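Local coordinates for protein serine proteinase inhibitor A (Sagittaria sagittifolia, PDB 3E8L) that probably inhibits trypsin and chymotrypsin simultaneously through two reactive sites, and kallikrein weakly, as a Kunitz-type protease inhibitor with a beta-trefoil fold, at residues A[136-139]-A[140-143]. The protein carries 2 engineered substitutions. Residues are numbered along the deposited sequence; the frame is centred on the assembly and turned at random.
Sequences TEET and GVYK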
loop_
_atom_site.group_PDB
_atom_site.type_symbol
_atom_site.label_atom_id
_atom_site.label_comp_id
_atom_site.label_asym_id
_atom_site.label_seq_id
_atom_site.Cartn_x
_atom_site.Cartn_y
_atom_site.Cartn_z
ATOM N N THR A 136 6.693 20.816 -10.325
ATOM C CA THR A 136 5.920 22.012 -10.677
ATOM C C THR A 136 6.927 23.028 -11.171
ATOM O O THR A 136 8.129 22.794 -11.052
ATOM C CB THR A 136 5.122 22.509 -9.429
ATOM O OG1 THR A 136 4.010 21.625 -9.223
ATOM C CG2 THR A 136 4.601 23.922 -9.555
ATOM N N GLU A 137 6.442 24.137 -11.736
ATOM C CA GLU A 137 7.282 25.232 -12.203
ATOM C C GLU A 137 8.185 25.776 -11.109
ATOM O O GLU A 137 9.229 26.382 -11.403
ATOM C CB GLU A 137 6.421 26.389 -12.727
ATOM C CG GLU A 137 5.598 26.096 -13.975
ATOM C CD GLU A 137 6.440 25.861 -15.234
ATOM O OE1 GLU A 137 7.688 25.945 -15.163
ATOM O OE2 GLU A 137 5.840 25.581 -16.303
ATOM N N GLU A 138 7.766 25.615 -9.854
ATOM C CA GLU A 138 8.575 26.104 -8.742
ATOM C C GLU A 138 9.116 25.000 -7.852
ATOM O O GLU A 138 8.392 24.071 -7.473
ATOM C CB GLU A 138 7.853 27.182 -7.931
ATOM C CG GLU A 138 6.440 26.854 -7.521
ATOM C CD GLU A 138 5.805 27.947 -6.658
ATOM O OE1 GLU A 138 4.553 27.947 -6.575
ATOM O OE2 GLU A 138 6.539 28.794 -6.071
ATOM N N THR A 139 10.397 25.112 -7.514
ATOM C CA THR A 139 11.062 24.052 -6.784
ATOM C C THR A 139 10.522 23.957 -5.345
ATOM O O THR A 139 10.148 24.959 -4.748
ATOM C CB THR A 139 12.620 24.155 -6.861
ATOM O OG1 THR A 139 13.148 24.603 -5.604
ATOM C CG2 THR A 139 13.094 25.071 -8.042
ATOM N N GLY A 140 10.440 22.733 -4.830
ATOM C CA GLY A 140 9.826 22.450 -3.526
ATOM C C GLY A 140 8.306 22.511 -3.463
ATOM O O GLY A 140 7.732 22.503 -2.378
ATOM N N VAL A 141 7.652 22.577 -4.623
ATOM C CA VAL A 141 6.197 22.641 -4.719
ATOM C C VAL A 141 5.767 21.558 -5.703
ATOM O O VAL A 141 6.275 21.501 -6.836
ATOM C CB VAL A 141 5.695 24.040 -5.206
ATOM C CG1 VAL A 141 4.191 24.085 -5.234
ATOM C CG2 VAL A 141 6.191 25.151 -4.315
ATOM N N TYR A 142 4.843 20.693 -5.283
ATOM C CA TYR A 142 4.555 19.494 -6.055
ATOM C C TYR A 142 3.087 19.211 -6.266
ATOM O O TYR A 142 2.241 19.678 -5.520
ATOM C CB TYR A 142 5.225 18.271 -5.408
ATOM C CG TYR A 142 6.703 18.471 -5.162
ATOM C CD1 TYR A 142 7.642 18.225 -6.171
ATOM C CD2 TYR A 142 7.163 18.928 -3.920
ATOM C CE1 TYR A 142 8.998 18.417 -5.953
ATOM C CE2 TYR A 142 8.513 19.135 -3.691
ATOM C CZ TYR A 142 9.437 18.876 -4.713
ATOM O OH TYR A 142 10.789 19.076 -4.480
ATOM N N LYS A 143 2.809 18.430 -7.303
ATOM C CA LYS A 143 1.501 17.854 -7.525
ATOM C C LYS A 143 1.584 16.397 -7.097
ATOM O O LYS A 143 2.581 15.731 -7.394
ATOM C CB LYS A 143 1.119 17.968 -9.012
ATOM C CG LYS A 143 0.355 19.261 -9.346
ATOM C CD LYS A 143 0.199 19.511 -10.843
ATOM C CE LYS A 143 1.193 20.533 -11.351
ATOM N NZ LYS A 143 0.596 21.474 -12.369
HETATM O O HOH W 1 8.480 21.236 -8.319
#
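T136 meets V141 and K143 where the chain turns back after strand 130-135. Its CB faces the carbonyl of V141. T136 OG1 lies 3.3 Å from V141 O, but the angle is poor for a hydrogen bond. T136 OG1 stands beside its own backbone N (chi1 -75°), on the K143 side, with methyl CG2 anti to that N. There T136 OG1 touches CE of K143 at 3.7 Å, and the two side chains cross at about a right angle. One water links the two limbs: it accepts from T136 N at 2.7 Å and donates to V141 O at 2.7 Å. Within this turn, E138 supplies most of the nonpolar packing on V141. Its CG sits between its own backbone N and carbonyl carbon (chi1 49°), and the chain then runs extended past V141. E138 CG packs on CG2 of V141 at 3.6 Å, and the carboxylate carbon CD follows along the same methyl. E138 O also accepts a weak hydrogen bond from V141 N, 3.3 Å long and bent to 136° at the hydrogen. T139 and G140 form the corner of this turn. G140 has a positive phi, which favours glycine. The V141 side chain also touches A35 and T178 in loops and Q180 in strand 179-183. Backbone bonding between K143 and R134 continues the pairing of the two strands. E138 to V141 is a type II beta turn with glycine at its third position, set in the loop that joins antiparallel strands 130-135 and 142-147 of the beta-trefoil.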